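Local coordinates for protein ATP-dependent CLP protease, putative (Plasmodium falciparum, PDB 2F6I) that probably hydrolyses proteins to small peptides with an ATP-driven chaperone, this chain being the catalytic domain of the Clp serine protease, at residues 160-165 against 175-180; 35-40 against 57-62; 126-131 against 205-210; 68-73 against 120-125. All blocks are in the same frame, centred on the assembly; numbering follows the deposited sequence.

From the N terminus, interaction 2 comes first. It closes a loop holding strand 41-44 and lays helix 30-37 beside helix 50-66. Interaction 4 opens soon after, at 68-73, and closes at 120-125, joining the starts of two parallel strands. It touches interaction 2: the backbone of Arg-40, just before strand 41-44, is hydrogen-bonded to Lys-72 of strand 71-77. Interaction 3 begins directly after, at 126-131, and closes only at the modelled C terminus, 205-210. Interaction 1 is nested inside that long loop and pairs helix 151-169 with helix 173-181. No two loops cross. Interactions 1 and 2 lie on opposite sides of the chain's centre, about 30 Å apart between centres.

Interaction 1: residues 160-165 against 175-180; sequences LLYHYL and TIEKDS
Tyr-162 OH meets Ser-180 OG at 3.2 Å in a weak hydrogen bond, and either hydroxyl could be the donor. The bond joins helix 151-169 to helix 173-181. The first is the long handle helix of the ClpP fold, and the second follows it after a short turn. Their short segments run at 120° to each other, with axes 9.7 Å apart at the closest point.

Tyr-162 carries the contact. Its CG is anti to the carbonyl carbon (chi1 -63°), which sends the ring out across the second helix. Glu-177 lies over one face of this ring. Its CA sits 4.1 Å from the ring centroid, close to the ring normal, in a CH-pi contact. Beyond CA, the Glu-177 chain crosses the tyrosine at about a right angle, and its OE2 passes beside Tyr-162 CE2. The carboxylate finds its polar partner outside the contact: OE2 forms a salt bridge with Lys-152 of a neighbouring subunit.

Ser-180 also packs by its CB, which lies 3.7 Å from Tyr-162 CE1. Its side chain is about 4 Å from that of His-134, the predicted active-site histidine. This would put the tyrosine contact one shell behind the predicted site.

The other end of the contact is apolar. The Ile-176 and Tyr-162 side chains lie alongside each other, pointing opposite ways. Ile-176 CG2 reaches Tyr-162 CD1 at 3.5 Å and Leu-165 CD2 at 3.7 Å, so one methyl serves two residues a helical turn apart. Ile-176 CD1 adds a second touch, 3.9 Å from Leu-165 CD2.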
# COMPACT_ATOMS: atom_id res chain seq x y z
N LEU C 160 16.35 4.28 -37.43
CA LEU C 160 16.13 3.12 -38.27
C LEU C 160 14.66 3.01 -38.63
O LEU C 160 14.30 2.69 -39.76
CB LEU C 160 16.61 1.85 -37.55
CG LEU C 160 16.53 0.52 -38.30
CD1 LEU C 160 17.27 0.63 -39.63
CD2 LEU C 160 17.13 -0.58 -37.45
N LEU C 161 13.79 3.29 -37.65
CA LEU C 161 12.35 3.23 -37.89
C LEU C 161 12.04 4.25 -38.98
O LEU C 161 11.32 3.94 -39.93
CB LEU C 161 11.59 3.58 -36.60
CG LEU C 161 10.06 3.48 -36.58
CD1 LEU C 161 9.57 3.55 -35.14
CD2 LEU C 161 9.43 4.59 -37.40
N TYR C 162 12.60 5.45 -38.85
CA TYR C 162 12.38 6.50 -39.83
C TYR C 162 12.79 6.05 -41.23
O TYR C 162 12.05 6.26 -42.19
CB TYR C 162 13.17 7.77 -39.45
CG TYR C 162 12.74 8.41 -38.15
CD1 TYR C 162 11.40 8.39 -37.74
CD2 TYR C 162 13.66 9.05 -37.32
CE1 TYR C 162 11.00 8.99 -36.55
CE2 TYR C 162 13.27 9.66 -36.13
CZ TYR C 162 11.94 9.62 -35.75
OH TYR C 162 11.54 10.20 -34.56
N HIS C 163 13.96 5.41 -41.35
CA HIS C 163 14.42 4.94 -42.64
C HIS C 163 13.45 3.95 -43.28
O HIS C 163 13.16 4.05 -44.48
CB HIS C 163 15.81 4.29 -42.52
CG HIS C 163 16.93 5.27 -42.48
ND1 HIS C 163 17.21 6.04 -41.37
CD2 HIS C 163 17.84 5.62 -43.42
CE1 HIS C 163 18.23 6.83 -41.64
NE2 HIS C 163 18.64 6.60 -42.87
N TYR C 164 12.96 3.00 -42.50
CA TYR C 164 12.02 2.01 -43.02
C TYR C 164 10.72 2.67 -43.46
O TYR C 164 10.15 2.29 -44.48
CB TYR C 164 11.73 0.93 -41.97
CG TYR C 164 12.79 -0.14 -41.89
CD1 TYR C 164 13.44 -0.43 -40.69
CD2 TYR C 164 13.16 -0.86 -43.03
CE1 TYR C 164 14.42 -1.41 -40.62
CE2 TYR C 164 14.15 -1.85 -42.97
CZ TYR C 164 14.77 -2.12 -41.77
OH TYR C 164 15.74 -3.09 -41.71
N LEU C 165 10.24 3.64 -42.69
CA LEU C 165 9.00 4.32 -43.04
C LEU C 165 9.23 5.12 -44.32
O LEU C 165 8.35 5.21 -45.17
CB LEU C 165 8.56 5.26 -41.92
CG LEU C 165 7.21 5.94 -42.22
CD1 LEU C 165 6.14 4.87 -42.33
CD2 LEU C 165 6.87 6.93 -41.12
N THR C 175 11.76 14.62 -43.48
CA THR C 175 10.34 14.90 -43.32
C THR C 175 9.74 14.02 -42.24
O THR C 175 9.01 14.51 -41.36
CB THR C 175 9.58 14.66 -44.64
OG1 THR C 175 10.06 15.57 -45.64
CG2 THR C 175 8.08 14.87 -44.45
N ILE C 176 10.04 12.73 -42.29
CA ILE C 176 9.53 11.77 -41.32
C ILE C 176 9.89 12.20 -39.90
O ILE C 176 9.02 12.30 -39.03
CB ILE C 176 10.12 10.35 -41.55
CG1 ILE C 176 9.81 9.87 -42.97
CG2 ILE C 176 9.54 9.38 -40.52
CD1 ILE C 176 8.33 9.77 -43.29
N GLU C 177 11.18 12.44 -39.67
CA GLU C 177 11.64 12.85 -38.35
C GLU C 177 10.99 14.14 -37.88
O GLU C 177 10.52 14.22 -36.74
CB GLU C 177 13.16 12.98 -38.36
CG GLU C 177 13.74 13.48 -37.05
CD GLU C 177 15.18 13.07 -36.87
OE1 GLU C 177 15.94 13.11 -37.86
OE2 GLU C 177 15.55 12.72 -35.73
N LYS C 178 10.97 15.15 -38.73
CA LYS C 178 10.36 16.43 -38.37
C LYS C 178 8.91 16.20 -37.96
O LYS C 178 8.46 16.71 -36.93
CB LYS C 178 10.44 17.41 -39.54
N ASP C 179 8.18 15.43 -38.76
CA ASP C 179 6.78 15.15 -38.47
C ASP C 179 6.60 14.39 -37.16
O ASP C 179 5.68 14.68 -36.39
CB ASP C 179 6.14 14.36 -39.61
CG ASP C 179 5.92 15.20 -40.85
OD1 ASP C 179 5.62 16.40 -40.70
OD2 ASP C 179 6.05 14.67 -41.97
N SER C 180 7.48 13.43 -36.90
CA SER C 180 7.39 12.66 -35.67
C SER C 180 7.60 13.55 -34.44
O SER C 180 6.82 13.50 -33.49
CB SER C 180 8.43 11.54 -35.66
OG SER C 180 8.36 10.79 -34.46

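Interaction 2: residues 35-40 against 57-62; sequences FFFKKR and ISQLLY
Gln-59 is the first residue along 57-62 to touch Phe-37. The aliphatic part of its side chain does the work. Gln-59 CB lies 3.6 Å from Phe-37 CE2, and Gln-59 CG lies 3.7 Å from the same atom. The backbone O of Gln-59 lies in the plane of the phenyl ring, at its edge. The amide plane is turned 81° from the ring.

Leu-60 turns away from 35-40 and packs on Ile-42 and Ile-73 of the sheet. Tyr-62 then brings a second aromatic ring to Phe-37. Its CD1 lies 3.7 Å from Phe-37 CZ. The two rings are oblique, with planes at 32° and centroids 5.7 Å apart. Phe-37 reaches both partners because its CG is anti to the backbone N (chi1 -175°). Tyr-62 also meets Phe-35 of a neighbouring subunit edge-to-face, so the aromatic packing continues across the ring of subunits.

A Schellman motif closes the helix that carries Phe-37. Arg-40, with positive phi, is its C-prime residue: Arg-40 N bonds Phe-37 O and Ile-41 N bonds Phe-36 O. The chain then enters strand 41-44, the first strand of the beta-alpha-beta unit whose helix is 50-66, part of the ClpP fold.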
# COMPACT_ATOMS: atom_id res chain seq x y z
N PHE C 35 -12.01 -18.13 -35.55
CA PHE C 35 -12.74 -18.24 -36.81
C PHE C 35 -12.12 -17.34 -37.88
O PHE C 35 -12.11 -17.69 -39.06
CB PHE C 35 -14.21 -17.89 -36.60
CG PHE C 35 -14.97 -17.63 -37.88
CD1 PHE C 35 -14.97 -16.36 -38.45
CD2 PHE C 35 -15.66 -18.66 -38.52
CE1 PHE C 35 -15.66 -16.11 -39.64
CE2 PHE C 35 -16.35 -18.42 -39.71
CZ PHE C 35 -16.35 -17.15 -40.27
N PHE C 36 -11.61 -16.18 -37.46
CA PHE C 36 -10.99 -15.27 -38.41
C PHE C 36 -9.58 -15.74 -38.72
O PHE C 36 -9.11 -15.61 -39.85
CB PHE C 36 -10.96 -13.85 -37.86
CG PHE C 36 -12.26 -13.12 -38.01
CD1 PHE C 36 -13.03 -12.82 -36.90
CD2 PHE C 36 -12.73 -12.76 -39.27
CE1 PHE C 36 -14.26 -12.16 -37.04
CE2 PHE C 36 -13.94 -12.11 -39.42
CZ PHE C 36 -14.71 -11.81 -38.31
N PHE C 37 -8.91 -16.29 -37.72
CA PHE C 37 -7.56 -16.79 -37.90
C PHE C 37 -7.54 -17.88 -38.96
O PHE C 37 -6.66 -17.91 -39.82
CB PHE C 37 -7.01 -17.34 -36.58
CG PHE C 37 -5.57 -17.75 -36.66
CD1 PHE C 37 -5.18 -19.04 -36.29
CD2 PHE C 37 -4.59 -16.86 -37.09
CE1 PHE C 37 -3.84 -19.42 -36.35
CE2 PHE C 37 -3.25 -17.23 -37.16
CZ PHE C 37 -2.88 -18.52 -36.79
N LYS C 38 -8.52 -18.78 -38.90
CA LYS C 38 -8.61 -19.87 -39.87
C LYS C 38 -8.90 -19.34 -41.27
O LYS C 38 -8.77 -20.07 -42.26
CB LYS C 38 -9.69 -20.87 -39.45
CG LYS C 38 -9.35 -21.66 -38.18
CD LYS C 38 -10.48 -22.61 -37.78
CE LYS C 38 -10.14 -23.36 -36.49
NZ LYS C 38 -11.26 -24.23 -36.02
N LYS C 39 -9.28 -18.07 -41.36
CA LYS C 39 -9.56 -17.43 -42.65
C LYS C 39 -8.43 -16.49 -43.04
O LYS C 39 -8.61 -15.61 -43.89
CB LYS C 39 -10.87 -16.65 -42.60
CG LYS C 39 -12.12 -17.50 -42.71
CD LYS C 39 -13.33 -16.62 -42.95
CE LYS C 39 -14.54 -17.42 -43.40
NZ LYS C 39 -15.63 -16.54 -43.92
N ARG C 40 -7.27 -16.67 -42.42
CA ARG C 40 -6.10 -15.85 -42.70
C ARG C 40 -6.27 -14.40 -42.25
O ARG C 40 -5.63 -13.50 -42.80
CB ARG C 40 -5.79 -15.87 -44.20
CG ARG C 40 -5.58 -17.25 -44.76
CD ARG C 40 -4.32 -17.27 -45.61
NE ARG C 40 -3.45 -18.36 -45.19
CZ ARG C 40 -2.13 -18.35 -45.32
NH1 ARG C 40 -1.52 -17.30 -45.84
NH2 ARG C 40 -1.43 -19.39 -44.90
N ILE C 57 3.93 -13.16 -34.33
CA ILE C 57 4.96 -13.83 -35.11
C ILE C 57 4.63 -15.32 -35.23
O ILE C 57 4.69 -15.89 -36.32
CB ILE C 57 6.35 -13.66 -34.46
CG1 ILE C 57 6.81 -12.21 -34.62
CG2 ILE C 57 7.36 -14.61 -35.11
CD1 ILE C 57 8.14 -11.91 -33.97
N SER C 58 4.26 -15.94 -34.11
CA SER C 58 3.91 -17.35 -34.12
C SER C 58 2.80 -17.59 -35.13
O SER C 58 2.87 -18.50 -35.96
CB SER C 58 3.41 -17.79 -32.74
OG SER C 58 4.46 -17.78 -31.80
N GLN C 59 1.78 -16.74 -35.06
CA GLN C 59 0.63 -16.82 -35.95
C GLN C 59 0.99 -16.63 -37.42
O GLN C 59 0.47 -17.34 -38.28
CB GLN C 59 -0.42 -15.80 -35.51
CG GLN C 59 -1.16 -16.22 -34.25
CD GLN C 59 -1.67 -15.05 -33.44
OE1 GLN C 59 -2.23 -14.10 -33.98
NE2 GLN C 59 -1.48 -15.12 -32.13
N LEU C 60 1.87 -15.68 -37.70
CA LEU C 60 2.28 -15.43 -39.08
C LEU C 60 3.03 -16.64 -39.62
O LEU C 60 2.73 -17.13 -40.71
CB LEU C 60 3.15 -14.18 -39.16
CG LEU C 60 2.42 -12.85 -38.95
CD1 LEU C 60 3.41 -11.71 -38.83
CD2 LEU C 60 1.47 -12.61 -40.11
N LEU C 61 4.00 -17.13 -38.85
CA LEU C 61 4.78 -18.29 -39.26
C LEU C 61 3.87 -19.50 -39.45
O LEU C 61 4.07 -20.31 -40.36
CB LEU C 61 5.86 -18.61 -38.22
CG LEU C 61 6.98 -17.58 -38.08
CD1 LEU C 61 7.90 -17.97 -36.94
CD2 LEU C 61 7.77 -17.50 -39.38
N TYR C 62 2.86 -19.63 -38.59
CA TYR C 62 1.94 -20.75 -38.67
C TYR C 62 1.13 -20.69 -39.96
O TYR C 62 1.07 -21.67 -40.70
CB TYR C 62 0.98 -20.76 -37.47
CG TYR C 62 -0.09 -21.82 -37.58
CD1 TYR C 62 -1.30 -21.56 -38.23
CD2 TYR C 62 0.11 -23.10 -37.06
CE1 TYR C 62 -2.28 -22.54 -38.36
CE2 TYR C 62 -0.86 -24.09 -37.19
CZ TYR C 62 -2.05 -23.80 -37.84
OH TYR C 62 -3.01 -24.78 -37.98

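Interaction 3: residues 126-131 against 205-210; sequences LPNCRI and LPHPYF
Pro-127 O lies 3.5 Å from His-207 CD2. The same oxygen is 3.9 Å from Phe-210 CE1. The side chain of Asn-128 also ends beside the imidazole of His-207. These are van der Waals touches, and no direct hydrogen bond joins the two segments.

One water makes the polar link. It accepts from Arg-130 NH1 at 3.2 Å and also bonds His-207 NE2 at 3.2 Å. Arg-130 NE makes a salt bridge to Glu-153 of a neighbouring subunit, and Tyr-156 of that subunit forms a cation-pi contact with Arg-130. The water bridge and the touches of Pro-127 O seat the C-terminal tail against the type I turn from Leu-126 to Cys-129, which leads into strand 130-132.

Within 205-210, a type I turn from His-207 to Phe-210 is closed by Phe-210 N to His-207 O (3.0 Å). Two further contacts support it and fix the imidazole. Phe-210 lies over one face, with CE2 3.9 Å above the centre of the His-207 ring. Tyr-209 N donates to His-207 ND1 at 3.0 Å, almost straight at 165° and in the ring plane.

Because His-207 ND1 accepts a hydrogen bond from Tyr-209 N, that nitrogen carries no proton there, and the imidazole is probably neutral. That would suit Arg-130, whose NH1 is 6.0 Å from His-207 NE2.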
# COMPACT_ATOMS: atom_id res chain seq x y z
N LEU C 126 -9.80 2.66 -42.60
CA LEU C 126 -11.18 3.11 -42.50
C LEU C 126 -11.11 4.63 -42.32
O LEU C 126 -10.10 5.16 -41.85
CB LEU C 126 -11.87 2.43 -41.31
CG LEU C 126 -12.25 0.96 -41.55
CD1 LEU C 126 -12.75 0.34 -40.27
CD2 LEU C 126 -13.32 0.89 -42.63
N PRO C 127 -12.19 5.34 -42.70
CA PRO C 127 -12.33 6.80 -42.63
C PRO C 127 -11.88 7.56 -41.37
O PRO C 127 -11.13 8.53 -41.47
CB PRO C 127 -13.82 7.01 -42.91
CG PRO C 127 -14.17 5.86 -43.77
CD PRO C 127 -13.47 4.72 -43.08
N ASN C 128 -12.36 7.14 -40.20
CA ASN C 128 -12.04 7.83 -38.95
C ASN C 128 -10.73 7.51 -38.25
O ASN C 128 -10.44 8.06 -37.20
CB ASN C 128 -13.20 7.64 -37.97
CG ASN C 128 -14.46 8.35 -38.43
OD1 ASN C 128 -15.54 7.76 -38.47
ND2 ASN C 128 -14.32 9.63 -38.77
N CYS C 129 -9.93 6.62 -38.83
CA CYS C 129 -8.66 6.26 -38.23
C CYS C 129 -7.70 7.44 -38.11
O CYS C 129 -7.63 8.30 -38.99
CB CYS C 129 -7.99 5.15 -39.05
SG CYS C 129 -6.48 4.51 -38.31
N ARG C 130 -6.97 7.50 -37.00
CA ARG C 130 -6.00 8.56 -36.77
C ARG C 130 -4.63 7.90 -36.82
O ARG C 130 -4.36 6.95 -36.09
CB ARG C 130 -6.23 9.22 -35.41
CG ARG C 130 -7.62 9.83 -35.26
CD ARG C 130 -7.85 10.97 -36.24
NE ARG C 130 -7.12 12.18 -35.85
CZ ARG C 130 -6.98 13.25 -36.62
NH1 ARG C 130 -7.52 13.28 -37.84
NH2 ARG C 130 -6.32 14.31 -36.18
N ILE C 131 -3.77 8.41 -37.70
CA ILE C 131 -2.43 7.86 -37.88
C ILE C 131 -1.34 8.88 -37.54
O ILE C 131 -1.42 10.04 -37.93
CB ILE C 131 -2.25 7.39 -39.34
CG1 ILE C 131 -3.35 6.39 -39.69
CG2 ILE C 131 -0.88 6.77 -39.53
CD1 ILE C 131 -3.39 6.00 -41.15
N LEU C 205 -21.09 6.07 -44.34
CA LEU C 205 -21.06 7.35 -43.64
C LEU C 205 -19.87 8.16 -44.13
O LEU C 205 -18.72 7.81 -43.86
CB LEU C 205 -20.96 7.12 -42.13
CG LEU C 205 -20.77 8.34 -41.21
CD1 LEU C 205 -21.95 9.28 -41.33
CD2 LEU C 205 -20.62 7.85 -39.78
N PRO C 206 -20.12 9.25 -44.86
CA PRO C 206 -19.05 10.10 -45.39
C PRO C 206 -18.37 10.92 -44.30
O PRO C 206 -19.02 11.40 -43.37
CB PRO C 206 -19.77 10.97 -46.41
CG PRO C 206 -21.10 11.17 -45.77
CD PRO C 206 -21.44 9.78 -45.26
N HIS C 207 -17.06 11.07 -44.43
CA HIS C 207 -16.27 11.83 -43.46
C HIS C 207 -16.43 13.32 -43.72
O HIS C 207 -16.18 13.80 -44.83
CB HIS C 207 -14.80 11.42 -43.56
CG HIS C 207 -13.96 11.95 -42.45
ND1 HIS C 207 -13.75 13.30 -42.25
CD2 HIS C 207 -13.28 11.32 -41.47
CE1 HIS C 207 -12.98 13.47 -41.19
NE2 HIS C 207 -12.68 12.28 -40.70
N PRO C 208 -16.83 14.09 -42.69
CA PRO C 208 -17.04 15.54 -42.76
C PRO C 208 -15.93 16.37 -43.39
O PRO C 208 -16.20 17.42 -43.96
CB PRO C 208 -17.26 15.91 -41.30
CG PRO C 208 -17.93 14.71 -40.75
CD PRO C 208 -17.09 13.59 -41.33
N TYR C 209 -14.68 15.90 -43.30
CA TYR C 209 -13.57 16.66 -43.86
C TYR C 209 -12.94 16.06 -45.12
O TYR C 209 -11.82 16.43 -45.48
CB TYR C 209 -12.49 16.86 -42.80
CG TYR C 209 -13.02 17.23 -41.43
CD1 TYR C 209 -14.06 18.16 -41.29
CD2 TYR C 209 -12.49 16.66 -40.27
CE1 TYR C 209 -14.54 18.51 -40.03
CE2 TYR C 209 -12.97 17.01 -39.01
CZ TYR C 209 -13.99 17.93 -38.89
OH TYR C 209 -14.47 18.27 -37.65
N PHE C 210 -13.65 15.16 -45.78
CA PHE C 210 -13.15 14.53 -47.01
C PHE C 210 -13.98 14.98 -48.22
O PHE C 210 -14.78 15.93 -48.07
CB PHE C 210 -13.20 13.00 -46.91
CG PHE C 210 -12.21 12.42 -45.93
CD1 PHE C 210 -12.17 11.04 -45.73
CD2 PHE C 210 -11.35 13.23 -45.20
CE1 PHE C 210 -11.28 10.48 -44.81
CE2 PHE C 210 -10.46 12.68 -44.28
CZ PHE C 210 -10.43 11.30 -44.08
O HOH W 1 -10.31 11.94 -38.62

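Interaction 4: residues 68-73 against 120-125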
# COMPACT_ATOMS: atom_id res chain seq x y z
N HIS C 68 0.41 -20.16 -48.93
CA HIS C 68 0.98 -18.83 -49.10
C HIS C 68 0.01 -17.80 -49.64
O HIS C 68 0.40 -16.86 -50.33
CB HIS C 68 2.21 -18.90 -50.01
CG HIS C 68 3.34 -19.70 -49.43
ND1 HIS C 68 4.48 -20.00 -50.13
CD2 HIS C 68 3.50 -20.26 -48.20
CE1 HIS C 68 5.30 -20.71 -49.37
NE2 HIS C 68 4.72 -20.88 -48.19
N ASN C 69 -1.27 -17.98 -49.34
CA ASN C 69 -2.28 -17.04 -49.79
C ASN C 69 -2.15 -15.76 -48.97
O ASN C 69 -1.38 -15.71 -48.01
CB ASN C 69 -3.69 -17.63 -49.62
CG ASN C 69 -3.88 -18.91 -50.42
OD1 ASN C 69 -3.45 -19.00 -51.57
ND2 ASN C 69 -4.53 -19.89 -49.81
N ASP C 70 -2.91 -14.74 -49.34
CA ASP C 70 -2.86 -13.47 -48.63
C ASP C 70 -3.34 -13.52 -47.18
O ASP C 70 -4.34 -14.16 -46.86
CB ASP C 70 -3.66 -12.42 -49.41
CG ASP C 70 -2.91 -11.88 -50.61
OD1 ASP C 70 -2.19 -12.66 -51.27
OD2 ASP C 70 -3.05 -10.67 -50.89
N ILE C 71 -2.60 -12.83 -46.32
CA ILE C 71 -2.93 -12.73 -44.91
C ILE C 71 -3.40 -11.29 -44.67
O ILE C 71 -2.72 -10.34 -45.06
CB ILE C 71 -1.69 -12.99 -44.02
CG1 ILE C 71 -1.22 -14.44 -44.18
CG2 ILE C 71 -2.02 -12.70 -42.56
CD1 ILE C 71 0.05 -14.75 -43.42
N LYS C 72 -4.57 -11.14 -44.06
CA LYS C 72 -5.11 -9.81 -43.78
C LYS C 72 -4.92 -9.47 -42.30
O LYS C 72 -5.22 -10.29 -41.42
CB LYS C 72 -6.59 -9.75 -44.12
CG LYS C 72 -7.22 -8.39 -43.82
CD LYS C 72 -8.73 -8.40 -43.98
CE LYS C 72 -9.15 -8.58 -45.43
NZ LYS C 72 -10.64 -8.50 -45.56
N ILE C 73 -4.42 -8.27 -42.04
CA ILE C 73 -4.19 -7.83 -40.67
C ILE C 73 -4.85 -6.49 -40.35
O ILE C 73 -4.50 -5.46 -40.93
CB ILE C 73 -2.67 -7.70 -40.38
CG1 ILE C 73 -2.00 -9.06 -40.53
CG2 ILE C 73 -2.45 -7.16 -38.97
CD1 ILE C 73 -0.52 -9.05 -40.20
N LYS C 120 2.11 -3.37 -51.41
CA LYS C 120 1.81 -2.13 -52.11
C LYS C 120 0.51 -2.30 -52.89
O LYS C 120 0.35 -3.26 -53.65
CB LYS C 120 2.95 -1.77 -53.06
N GLY C 121 -0.42 -1.38 -52.68
CA GLY C 121 -1.70 -1.45 -53.35
C GLY C 121 -2.74 -2.11 -52.47
O GLY C 121 -3.94 -2.05 -52.75
N LYS C 122 -2.30 -2.74 -51.38
CA LYS C 122 -3.21 -3.41 -50.47
C LYS C 122 -3.14 -2.88 -49.04
O LYS C 122 -3.41 -3.61 -48.09
CB LYS C 122 -2.96 -4.92 -50.49
CG LYS C 122 -3.27 -5.56 -51.83
CD LYS C 122 -3.21 -7.08 -51.76
CE LYS C 122 -3.56 -7.70 -53.11
NZ LYS C 122 -3.56 -9.19 -53.07
N ARG C 123 -2.77 -1.62 -48.90
CA ARG C 123 -2.69 -0.98 -47.59
C ARG C 123 -3.89 -0.06 -47.52
O ARG C 123 -4.00 0.89 -48.29
CB ARG C 123 -1.39 -0.18 -47.47
CG ARG C 123 -0.13 -1.01 -47.65
CD ARG C 123 1.10 -0.13 -47.65
NE ARG C 123 0.99 0.92 -48.65
CZ ARG C 123 1.84 1.94 -48.76
NH1 ARG C 123 2.87 2.05 -47.93
NH2 ARG C 123 1.64 2.86 -49.70
N LYS C 124 -4.81 -0.36 -46.60
CA LYS C 124 -6.02 0.43 -46.47
C LYS C 124 -6.25 0.98 -45.07
O LYS C 124 -5.52 0.66 -44.12
CB LYS C 124 -7.23 -0.40 -46.90
CG LYS C 124 -7.11 -0.99 -48.29
CD LYS C 124 -8.36 -1.77 -48.67
CE LYS C 124 -8.25 -2.35 -50.07
NZ LYS C 124 -9.49 -3.07 -50.48
N SER C 125 -7.29 1.80 -44.95
CA SER C 125 -7.65 2.41 -43.68
C SER C 125 -9.10 2.87 -43.71
O SER C 125 -9.58 3.37 -44.72
CB SER C 125 -6.74 3.60 -43.40
OG SER C 125 -7.25 4.38 -42.32
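Asp-70 and Lys-122 both hold CG anti to their own carbonyl carbon, with chi1 of -78° and -65°. Beyond CG the lysine chain is fully extended. It therefore spans the distance to the aspartate, and the two side chains cross at about a right angle.

Lys-122 NZ donates to Asp-70 OD2 at 2.7 Å in a salt bridge. The ammonium comes on the syn side of that oxygen, 30° out of the carboxylate plane. The grip is one-sided, because Asp-70 OD1 is 4.1 Å from Lys-122 NZ. The methylene chain also comes close, with Lys-122 CD 3.7 Å from Asp-70 OD2.

The same oxygen has a second cationic partner, Lys-119 NZ, in another salt bridge. Asp-70 OD2 thus gathers two ammonium groups, which would tend to keep the carboxylate ionised. The carboxylate in turn would offset the charge of the two lysines. Both touching residues are partly exposed, so this is a surface bridge, and no other protein chain reaches its two segments.

The bridge passes over a strand. Strand 99-104 lies between strands 71-77 and 123-125 in the sheet, and its Gln-100 touches the side chains of both Asp-70 and Lys-122. The next residue, Arg-123, turns to another anion and pairs with Asp-198.

Asp-70 and Lys-122 lie near the N-terminal ends of two strands that run parallel. The salt bridge therefore links the N-terminal ends of two non-adjacent strands of the parallel sheet, across strand 99-104 between them, in the alpha/beta ClpP fold.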